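Local coordinates for protein molybdopterin molybdotransferase (Pyrococcus horikoshii, PDB 1UZ5) that probably inserts molybdenum into molybdopterin, converting adenylyl-molybdopterin and molybdate into the molybdenum cofactor with release of AMP, in a magnesium-dependent step, at residues A[41-52]-A[142-153]; A[185-193]-A[203-213]. All coordinates share one frame; numbering follows the deposited sequence.

Interaction 1 (A[41-52]-A[142-153])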
loop_
_atom_site.group_PDB
_atom_site.type_symbol
_atom_site.label_atom_id
_atom_site.label_comp_id
_atom_site.label_asym_id
_atom_site.label_seq_id
_atom_site.Cartn_x
_atom_site.Cartn_y
_atom_site.Cartn_z
ATOM N N ASP A 41 -0.796 13.604 0.184
ATOM C CA ASP A 41 0.250 13.727 -0.820
ATOM C C ASP A 41 1.448 14.409 -0.174
ATOM O O ASP A 41 1.291 15.195 0.766
ATOM C CB ASP A 41 -0.225 14.575 -2.008
ATOM C CG ASP A 41 -1.455 14.002 -2.692
ATOM O OD1 ASP A 41 -1.491 12.781 -2.964
ATOM O OD2 ASP A 41 -2.387 14.785 -2.973
ATOM N N ILE A 42 2.640 14.084 -0.662
ATOM C CA ILE A 42 3.869 14.694 -0.164
ATOM C C ILE A 42 4.639 15.179 -1.387
ATOM O O ILE A 42 4.906 14.405 -2.308
ATOM C CB ILE A 42 4.749 13.691 0.598
ATOM C CG1 ILE A 42 3.956 13.080 1.755
ATOM C CG2 ILE A 42 5.995 14.397 1.127
ATOM C CD1 ILE A 42 4.706 12.005 2.509
ATOM N N TYR A 43 4.992 16.458 -1.387
ATOM C CA TYR A 43 5.716 17.057 -2.504
ATOM C C TYR A 43 7.145 17.379 -2.068
ATOM O O TYR A 43 7.383 17.728 -0.913
ATOM C CB TYR A 43 4.981 18.322 -2.949
ATOM C CG TYR A 43 3.564 18.059 -3.424
ATOM C CD1 TYR A 43 3.304 17.722 -4.754
ATOM C CD2 TYR A 43 2.487 18.130 -2.540
ATOM C CE1 TYR A 43 2.005 17.463 -5.193
ATOM C CE2 TYR A 43 1.181 17.867 -2.970
ATOM C CZ TYR A 43 0.951 17.536 -4.293
ATOM O OH TYR A 43 -0.329 17.271 -4.722
ATOM N N SER A 44 8.101 17.262 -2.980
ATOM C CA SER A 44 9.485 17.533 -2.604
ATOM C C SER A 44 9.659 18.944 -2.072
ATOM O O SER A 44 9.262 19.908 -2.722
ATOM C CB SER A 44 10.429 17.336 -3.786
ATOM O OG SER A 44 11.771 17.498 -3.352
ATOM N N PRO A 45 10.250 19.078 -0.876
ATOM C CA PRO A 45 10.488 20.375 -0.244
ATOM C C PRO A 45 11.778 21.027 -0.752
ATOM O O PRO A 45 12.070 22.170 -0.419
ATOM C CB PRO A 45 10.581 20.016 1.232
ATOM C CG PRO A 45 11.297 18.705 1.177
ATOM C CD PRO A 45 10.601 17.982 0.047
ATOM N N ILE A 46 12.552 20.298 -1.548
ATOM C CA ILE A 46 13.805 20.844 -2.072
ATOM C C ILE A 46 14.077 20.375 -3.490
ATOM O O ILE A 46 13.455 19.423 -3.976
ATOM C CB ILE A 46 15.028 20.397 -1.239
ATOM C CG1 ILE A 46 15.146 18.871 -1.292
ATOM C CG2 ILE A 46 14.912 20.891 0.193
ATOM C CD1 ILE A 46 16.477 18.335 -0.809
ATOM N N ASP A 47 15.012 21.061 -4.146
ATOM C CA ASP A 47 15.444 20.698 -5.486
ATOM C C ASP A 47 16.502 19.614 -5.297
ATOM O O ASP A 47 17.270 19.657 -4.337
ATOM C CB ASP A 47 16.120 21.878 -6.198
ATOM C CG ASP A 47 15.134 22.868 -6.782
ATOM O OD1 ASP A 47 14.282 22.459 -7.607
ATOM O OD2 ASP A 47 15.225 24.064 -6.426
ATOM N N VAL A 48 16.548 18.666 -6.225
ATOM C CA VAL A 48 17.525 17.596 -6.193
ATOM C C VAL A 48 18.188 17.511 -7.564
ATOM O O VAL A 48 17.508 17.297 -8.563
ATOM C CB VAL A 48 16.867 16.228 -5.910
ATOM C CG1 VAL A 48 17.942 15.160 -5.831
ATOM C CG2 VAL A 48 16.045 16.286 -4.624
ATOM N N PRO A 49 19.518 17.716 -7.635
ATOM C CA PRO A 49 20.392 18.040 -6.502
ATOM C C PRO A 49 20.053 19.439 -5.997
ATOM O O PRO A 49 19.452 20.231 -6.718
ATOM C CB PRO A 49 21.796 17.946 -7.111
ATOM C CG PRO A 49 21.567 18.375 -8.538
ATOM C CD PRO A 49 20.286 17.651 -8.896
ATOM N N PRO A 50 20.413 19.754 -4.744
ATOM C CA PRO A 50 20.113 21.076 -4.188
ATOM C C PRO A 50 21.063 22.194 -4.632
ATOM O O PRO A 50 20.947 23.328 -4.175
ATOM C CB PRO A 50 20.148 20.828 -2.681
ATOM C CG PRO A 50 21.228 19.791 -2.548
ATOM C CD PRO A 50 21.005 18.862 -3.726
ATOM N N PHE A 51 21.986 21.862 -5.527
ATOM C CA PHE A 51 22.958 22.814 -6.063
ATOM C C PHE A 51 23.525 22.226 -7.348
ATOM O O PHE A 51 23.392 21.025 -7.591
ATOM C CB PHE A 51 24.105 23.041 -5.070
ATOM C CG PHE A 51 24.784 21.767 -4.620
ATOM C CD1 PHE A 51 24.348 21.095 -3.475
ATOM C CD2 PHE A 51 25.832 21.221 -5.358
ATOM C CE1 PHE A 51 24.946 19.895 -3.073
ATOM C CE2 PHE A 51 26.439 20.022 -4.969
ATOM C CZ PHE A 51 25.991 19.354 -3.819
ATOM N N ASP A 52 24.147 23.062 -8.175
ATOM C CA ASP A 52 24.745 22.571 -9.419
ATOM C C ASP A 52 25.943 21.729 -9.013
ATOM O O ASP A 52 26.815 22.200 -8.290
ATOM C CB ASP A 52 25.225 23.739 -10.294
ATOM C CG ASP A 52 24.089 24.621 -10.768
ATOM O OD1 ASP A 52 24.362 25.775 -11.158
ATOM O OD2 ASP A 52 22.926 24.165 -10.758
ATOM N N LYS A 142 20.953 22.136 -10.540
ATOM C CA LYS A 142 20.061 22.095 -9.391
ATOM C C LYS A 142 18.623 21.762 -9.794
ATOM O O LYS A 142 18.046 22.427 -10.653
ATOM C CB LYS A 142 20.095 23.453 -8.688
ATOM C CG LYS A 142 19.147 23.592 -7.508
ATOM C CD LYS A 142 19.228 24.993 -6.916
ATOM C CE LYS A 142 18.313 25.138 -5.713
ATOM N NZ LYS A 142 18.324 26.522 -5.162
ATOM N N GLY A 143 18.055 20.724 -9.186
ATOM C CA GLY A 143 16.681 20.356 -9.482
ATOM C C GLY A 143 16.405 19.517 -10.717
ATOM O O GLY A 143 15.247 19.218 -11.006
ATOM N N ILE A 144 17.446 19.128 -11.442
ATOM C CA ILE A 144 17.270 18.315 -12.647
ATOM C C ILE A 144 16.907 16.854 -12.347
ATOM O O ILE A 144 16.328 16.164 -13.188
ATOM C CB ILE A 144 18.540 18.374 -13.533
ATOM C CG1 ILE A 144 18.512 19.649 -14.379
ATOM C CG2 ILE A 144 18.611 17.169 -14.458
ATOM C CD1 ILE A 144 18.276 20.921 -13.591
ATOM N N ASP A 145 17.250 16.388 -11.149
ATOM C CA ASP A 145 16.932 15.022 -10.737
ATOM C C ASP A 145 15.464 15.087 -10.303
ATOM O O ASP A 145 14.595 14.443 -10.892
ATOM C CB ASP A 145 17.822 14.613 -9.554
ATOM C CG ASP A 145 17.759 13.120 -9.242
ATOM O OD1 ASP A 145 16.772 12.456 -9.616
ATOM O OD2 ASP A 145 18.701 12.615 -8.596
ATOM N N ILE A 146 15.201 15.887 -9.275
ATOM C CA ILE A 146 13.850 16.083 -8.760
ATOM C C ILE A 146 13.606 17.572 -8.489
ATOM O O ILE A 146 14.296 18.192 -7.680
ATOM C CB ILE A 146 13.617 15.295 -7.450
ATOM C CG1 ILE A 146 13.637 13.788 -7.731
ATOM C CG2 ILE A 146 12.289 15.698 -6.832
ATOM C CD1 ILE A 146 13.469 12.927 -6.494
ATOM N N GLU A 147 12.616 18.137 -9.168
ATOM C CA GLU A 147 12.280 19.549 -9.005
ATOM C C GLU A 147 11.530 19.793 -7.704
ATOM O O GLU A 147 10.656 19.015 -7.329
ATOM C CB GLU A 147 11.397 20.015 -10.164
ATOM C CG GLU A 147 12.008 21.073 -11.058
ATOM C CD GLU A 147 10.999 21.639 -12.042
ATOM O OE1 GLU A 147 9.999 22.240 -11.592
ATOM O OE2 GLU A 147 11.203 21.478 -13.265
ATOM N N LYS A 148 11.868 20.874 -7.013
ATOM C CA LYS A 148 11.169 21.206 -5.782
ATOM C C LYS A 148 9.684 21.276 -6.139
ATOM O O LYS A 148 9.325 21.809 -7.184
ATOM C CB LYS A 148 11.648 22.557 -5.257
ATOM C CG LYS A 148 11.009 22.989 -3.944
ATOM C CD LYS A 148 11.595 24.310 -3.473
ATOM C CE LYS A 148 10.905 24.808 -2.215
ATOM N NZ LYS A 148 11.537 26.055 -1.693
ATOM N N GLY A 149 8.828 20.715 -5.289
ATOM C CA GLY A 149 7.399 20.740 -5.554
ATOM C C GLY A 149 6.865 19.522 -6.297
ATOM O O GLY A 149 5.658 19.397 -6.503
ATOM N N ARG A 150 7.748 18.618 -6.703
ATOM C CA ARG A 150 7.316 17.424 -7.419
ATOM C C ARG A 150 6.609 16.437 -6.484
ATOM O O ARG A 150 7.017 16.257 -5.338
ATOM C CB ARG A 150 8.511 16.724 -8.061
ATOM C CG ARG A 150 8.120 15.521 -8.907
ATOM C CD ARG A 150 9.331 14.842 -9.516
ATOM N NE ARG A 150 8.951 13.746 -10.405
ATOM C CZ ARG A 150 8.231 13.896 -11.513
ATOM N NH1 ARG A 150 7.807 15.100 -11.875
ATOM N NH2 ARG A 150 7.936 12.844 -12.263
ATOM N N LEU A 151 5.552 15.800 -6.977
ATOM C CA LEU A 151 4.819 14.825 -6.175
ATOM C C LEU A 151 5.727 13.626 -5.890
ATOM O O LEU A 151 6.203 12.972 -6.817
ATOM C CB LEU A 151 3.568 14.356 -6.926
ATOM C CG LEU A 151 2.757 13.243 -6.247
ATOM C CD1 LEU A 151 2.238 13.726 -4.893
ATOM C CD2 LEU A 151 1.594 12.839 -7.141
ATOM N N LEU A 152 5.972 13.345 -4.612
ATOM C CA LEU A 152 6.824 12.217 -4.226
ATOM C C LEU A 152 6.040 10.984 -3.758
ATOM O O LEU A 152 6.364 9.863 -4.137
ATOM C CB LEU A 152 7.785 12.633 -3.112
ATOM C CG LEU A 152 8.709 13.810 -3.436
ATOM C CD1 LEU A 152 9.632 14.069 -2.261
ATOM C CD2 LEU A 152 9.502 13.500 -4.693
ATOM N N VAL A 153 5.026 11.204 -2.927
ATOM C CA VAL A 153 4.196 10.121 -2.390
ATOM C C VAL A 153 2.725 10.537 -2.419
ATOM O O VAL A 153 2.392 11.656 -2.031
ATOM C CB VAL A 153 4.591 9.797 -0.929
ATOM C CG1 VAL A 153 3.620 8.783 -0.332
ATOM C CG2 VAL A 153 6.020 9.262 -0.880
#
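Leu-151 lays its CD1 methyl over one face of the Tyr-43 ring, 4.2 Å from the ring centroid and 28° off the normal, a CH-pi contact in which a branched aliphatic covers an aromatic on an exposed side of the paired chains. On the other side Ile-42 and Val-153 run alongside each other in the same direction, and Ile-42 also packs on Leu-167 of helix 161-169. Leu-152 is the extra residue of a classic beta bulge: its N and that of Val-153 both bond to Ile-42 O. It turns its CD1 against Ser-44, where Leu-152 CD1 lies a tight 3.5 Å from Ser-44 CA. Ser-44 OG lies anti to its own N (chi1 -175°), which turns it along its own chain to donate a hydrogen bond to Ile-46 O at 2.6 Å.

Further along, Val-48 and Ile-146 repeat the alongside pose, CB to CB 3.7 Å, at a second classic bulge, where Asp-145 and Ile-146 both face Val-48. Asp-47 reaches across at about a right angle to Lys-148, whose backbone N meets Asp-47 OD1 at 2.9 Å from above the carboxylate plane. Lys-142 runs fully extended past Asp-47, and its NZ stays 4.2 Å from Asp-47 OD2, too far for a salt bridge though the charges should still attract. At the end Asp-52 OD2 accepts the Lys-142 N at 2.8 Å, in a nearly straight bond (167°). Glycine suits position 143: phi is positive (82°), and a CB would run into Asp-47 OD1 and the carbonyl O of Lys-142. This irregular, bulged antiparallel pair leads out to and back from the all-beta excursion 53-141, consistent with a beta domain inserted into the MoeA N-terminal region.

Interaction 2 (A[185-193]-A[203-213]); sequences VISTGNEIV and QIYDINGRALC. With SO4 (sulfate ion), chain D.
A strand-to-helix junction of the probable molybdopterin-binding domain is tied together here by Asp-206, just ahead of helix 208-219. Ser-187 OG, near the C-terminal end of strand 182-188, donates to Asp-206 OD1 at 2.5 Å, arriving 44° out of the carboxylate plane. The same oxygen takes the Gly-209 N on its syn lone pair (3.0 Å), an Asx motif, while OD2 receives the Arg-210 N. Three donors thus fix the carboxylate's rotation, and aspartate is short enough to reach forward to the N-H groups of the first turn. Gly-209, lacking a side chain, lets that turn come close to the serine.

Strand 182-188, helix 208-219 and the neighbouring parallel strand 222-229 make a beta-alpha-beta crossover. Segments 185-188 and 208-213 run nearly antiparallel, at 160°; Val-185 meets Leu-212 CD1 with CG1, and Val-185 CG2 lies 3.7 Å from Cys-213 SG. Between strand and helix, the short strands 192-193 and 204-205 pair in parallel. Ile-204 N bonds to Glu-191 O at 2.8 Å, and Val-193 CG2 touches Tyr-205 CD1 obliquely at 3.7 Å. On the helix surface the Arg-210 guanidinium presents its edge to a sulfate, probably from the crystallisation liquor: NH1 and NH2 bond to separate oxygens, and NH2 also pairs with Asp-214.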
loop_
_atom_site.group_PDB
_atom_site.type_symbol
_atom_site.label_atom_id
_atom_site.label_comp_id
_atom_site.label_asym_id
_atom_site.label_seq_id
_atom_site.Cartn_x
_atom_site.Cartn_y
_atom_site.Cartn_z
ATOM N N VAL A 185 -12.570 -8.219 16.469
ATOM C CA VAL A 185 -13.010 -9.477 15.876
ATOM C C VAL A 185 -13.510 -10.484 16.901
ATOM O O VAL A 185 -12.877 -10.698 17.935
ATOM C CB VAL A 185 -11.869 -10.129 15.075
ATOM C CG1 VAL A 185 -12.333 -11.469 14.502
ATOM C CG2 VAL A 185 -11.416 -9.185 13.961
ATOM N N ILE A 186 -14.650 -11.099 16.589
ATOM C CA ILE A 186 -15.272 -12.095 17.458
ATOM C C ILE A 186 -15.586 -13.393 16.700
ATOM O O ILE A 186 -16.026 -13.354 15.553
ATOM C CB ILE A 186 -16.605 -11.559 18.044
ATOM C CG1 ILE A 186 -16.327 -10.395 18.996
ATOM C CG2 ILE A 186 -17.361 -12.686 18.763
ATOM C CD1 ILE A 186 -17.574 -9.595 19.366
ATOM N N SER A 187 -15.343 -14.533 17.345
ATOM C CA SER A 187 -15.663 -15.840 16.755
ATOM C C SER A 187 -16.816 -16.425 17.578
ATOM O O SER A 187 -16.745 -16.460 18.807
ATOM C CB SER A 187 -14.457 -16.784 16.810
ATOM O OG SER A 187 -13.465 -16.397 15.872
ATOM N N THR A 188 -17.877 -16.870 16.914
ATOM C CA THR A 188 -19.025 -17.425 17.636
ATOM C C THR A 188 -19.301 -18.888 17.298
ATOM O O THR A 188 -19.270 -19.287 16.134
ATOM C CB THR A 188 -20.314 -16.621 17.357
ATOM O OG1 THR A 188 -20.660 -16.729 15.972
ATOM C CG2 THR A 188 -20.116 -15.156 17.711
ATOM N N GLY A 189 -19.578 -19.676 18.330
ATOM C CA GLY A 189 -19.864 -21.088 18.141
ATOM C C GLY A 189 -19.617 -21.859 19.421
ATOM O O GLY A 189 -18.587 -21.674 20.075
ATOM N N ASN A 190 -20.555 -22.728 19.787
ATOM C CA ASN A 190 -20.404 -23.513 21.006
ATOM C C ASN A 190 -19.306 -24.560 20.877
ATOM O O ASN A 190 -18.812 -25.080 21.877
ATOM C CB ASN A 190 -21.726 -24.195 21.374
ATOM C CG ASN A 190 -22.829 -23.201 21.663
ATOM O OD1 ASN A 190 -22.605 -22.180 22.322
ATOM N ND2 ASN A 190 -24.032 -23.494 21.181
ATOM N N GLU A 191 -18.909 -24.861 19.646
ATOM C CA GLU A 191 -17.861 -25.856 19.420
ATOM C C GLU A 191 -16.458 -25.245 19.379
ATOM O O GLU A 191 -15.459 -25.965 19.428
ATOM C CB GLU A 191 -18.112 -26.598 18.099
ATOM C CG GLU A 191 -17.669 -25.837 16.849
ATOM C CD GLU A 191 -18.646 -24.757 16.410
ATOM O OE1 GLU A 191 -19.397 -24.230 17.259
ATOM O OE2 GLU A 191 -18.649 -24.425 15.204
ATOM N N ILE A 192 -16.377 -23.920 19.307
ATOM C CA ILE A 192 -15.078 -23.258 19.203
ATOM C C ILE A 192 -14.328 -22.937 20.490
ATOM O O ILE A 192 -14.905 -22.449 21.453
ATOM C CB ILE A 192 -15.203 -21.947 18.388
ATOM C CG1 ILE A 192 -15.789 -22.255 17.010
ATOM C CG2 ILE A 192 -13.826 -21.290 18.232
ATOM C CD1 ILE A 192 -16.075 -21.029 16.178
ATOM N N VAL A 193 -13.027 -23.221 20.490
ATOM C CA VAL A 193 -12.165 -22.909 21.628
ATOM C C VAL A 193 -10.882 -22.261 21.089
ATOM O O VAL A 193 -10.466 -22.525 19.955
ATOM C CB VAL A 193 -11.795 -24.168 22.455
ATOM C CG1 VAL A 193 -13.065 -24.887 22.889
ATOM C CG2 VAL A 193 -10.897 -25.090 21.653
ATOM N N GLN A 203 -15.195 -30.433 20.086
ATOM C CA GLN A 203 -14.751 -29.043 19.946
ATOM C C GLN A 203 -13.695 -28.896 18.853
ATOM O O GLN A 203 -13.016 -29.862 18.488
ATOM C CB GLN A 203 -14.154 -28.544 21.258
ATOM C CG GLN A 203 -15.087 -28.605 22.456
ATOM C CD GLN A 203 -14.381 -28.194 23.740
ATOM O OE1 GLN A 203 -13.238 -28.590 23.984
ATOM N NE2 GLN A 203 -15.059 -27.405 24.567
ATOM N N ILE A 204 -13.563 -27.684 18.327
ATOM C CA ILE A 204 -12.553 -27.402 17.313
ATOM C C ILE A 204 -11.873 -26.076 17.681
ATOM O O ILE A 204 -12.365 -25.330 18.526
ATOM C CB ILE A 204 -13.166 -27.279 15.913
ATOM C CG1 ILE A 204 -14.193 -26.152 15.891
ATOM C CG2 ILE A 204 -13.821 -28.605 15.503
ATOM C CD1 ILE A 204 -14.696 -25.826 14.501
ATOM N N TYR A 205 -10.742 -25.789 17.051
ATOM C CA TYR A 205 -10.015 -24.552 17.325
ATOM C C TYR A 205 -10.452 -23.429 16.400
ATOM O O TYR A 205 -10.824 -23.664 15.251
ATOM C CB TYR A 205 -8.513 -24.778 17.157
ATOM C CG TYR A 205 -7.902 -25.622 18.238
ATOM C CD1 TYR A 205 -7.833 -25.161 19.549
ATOM C CD2 TYR A 205 -7.376 -26.882 17.949
ATOM C CE1 TYR A 205 -7.250 -25.933 20.548
ATOM C CE2 TYR A 205 -6.793 -27.658 18.936
ATOM C CZ TYR A 205 -6.730 -27.180 20.231
ATOM O OH TYR A 205 -6.139 -27.946 21.206
ATOM N N ASP A 206 -10.398 -22.202 16.900
ATOM C CA ASP A 206 -10.767 -21.050 16.092
ATOM C C ASP A 206 -9.829 -20.946 14.903
ATOM O O ASP A 206 -8.648 -21.269 15.008
ATOM C CB ASP A 206 -10.644 -19.752 16.897
ATOM C CG ASP A 206 -10.694 -18.517 16.012
ATOM O OD1 ASP A 206 -11.780 -18.226 15.474
ATOM O OD2 ASP A 206 -9.645 -17.847 15.842
ATOM N N ILE A 207 -10.358 -20.506 13.771
ATOM C CA ILE A 207 -9.531 -20.305 12.597
ATOM C C ILE A 207 -9.807 -18.927 11.992
ATOM O O ILE A 207 -8.880 -18.238 11.555
ATOM C CB ILE A 207 -9.764 -21.387 11.519
ATOM C CG1 ILE A 207 -8.876 -21.089 10.307
ATOM C CG2 ILE A 207 -11.234 -21.437 11.127
ATOM C CD1 ILE A 207 -8.898 -22.162 9.232
ATOM N N ASN A 208 -11.073 -18.521 11.979
ATOM C CA ASN A 208 -11.451 -17.232 11.404
ATOM C C ASN A 208 -11.002 -16.005 12.195
ATOM O O ASN A 208 -10.705 -14.967 11.611
ATOM C CB ASN A 208 -12.964 -17.158 11.199
ATOM C CG ASN A 208 -13.462 -18.151 10.170
ATOM O OD1 ASN A 208 -12.817 -18.384 9.151
ATOM N ND2 ASN A 208 -14.624 -18.732 10.425
ATOM N N GLY A 209 -10.967 -16.125 13.516
ATOM C CA GLY A 209 -10.555 -15.010 14.350
ATOM C C GLY A 209 -9.146 -14.565 14.000
ATOM O O GLY A 209 -8.905 -13.391 13.724
ATOM N N ARG A 210 -8.220 -15.520 14.013
ATOM C CA ARG A 210 -6.816 -15.275 13.699
ATOM C C ARG A 210 -6.685 -14.837 12.251
ATOM O O ARG A 210 -5.925 -13.917 11.934
ATOM C CB ARG A 210 -6.007 -16.557 13.920
ATOM C CG ARG A 210 -4.495 -16.422 13.756
ATOM C CD ARG A 210 -3.885 -15.631 14.905
ATOM N NE ARG A 210 -3.815 -14.200 14.625
ATOM C CZ ARG A 210 -4.061 -13.252 15.525
ATOM N NH1 ARG A 210 -4.409 -13.581 16.765
ATOM N NH2 ARG A 210 -3.929 -11.975 15.192
ATOM N N ALA A 211 -7.425 -15.498 11.365
ATOM C CA ALA A 211 -7.371 -15.154 9.952
ATOM C C ALA A 211 -7.810 -13.707 9.709
ATOM O O ALA A 211 -7.141 -12.962 8.990
ATOM C CB ALA A 211 -8.246 -16.106 9.145
ATOM N N LEU A 212 -8.936 -13.318 10.304
ATOM C CA LEU A 212 -9.463 -11.968 10.148
ATOM C C LEU A 212 -8.511 -10.923 10.724
ATOM O O LEU A 212 -8.169 -9.955 10.059
ATOM C CB LEU A 212 -10.841 -11.844 10.822
ATOM C CG LEU A 212 -12.011 -12.517 10.088
ATOM C CD1 LEU A 212 -13.241 -12.551 10.981
ATOM C CD2 LEU A 212 -12.307 -11.760 8.797
ATOM N N CYS A 213 -8.086 -11.125 11.962
ATOM C CA CYS A 213 -7.183 -10.184 12.598
ATOM C C CYS A 213 -5.917 -9.948 11.799
ATOM O O CYS A 213 -5.496 -8.805 11.636
ATOM C CB CYS A 213 -6.810 -10.667 13.992
ATOM S SG CYS A 213 -8.162 -10.522 15.147
HETATM S S SO4 D . -4.596 -10.290 18.755
HETATM O O1 SO4 D . -4.658 -9.931 17.184
HETATM O O2 SO4 D . -5.571 -9.409 19.373
HETATM O O3 SO4 D . -4.861 -11.563 18.932
HETATM O O4 SO4 D . -3.278 -9.872 19.142
HETATM O O HOH W 1 -18.216 -26.990 23.657
#

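Both segments of interaction 1 precede those of interaction 2 along the chain. Their centres are about 50 Å apart, their nearest atoms about 23 Å, and they fall on opposite sides of the chain's centre without touching. They share no sheet: 41-52 with 142-153 contributes the separate two-stranded sheet of strands 42-43 and 151-153 in the MoeA N-terminal region, whereas 185-193 with 203-213 joins the six-stranded mixed sheet containing strand 182-188 to helix 208-219. The first spans an excursion of 89 residues that holds strands and no helix; the second spans nine residues. In this elongated chain the first thus bounds the outlying beta part of the N-terminal region, and the second shapes the probable molybdopterin-binding domain.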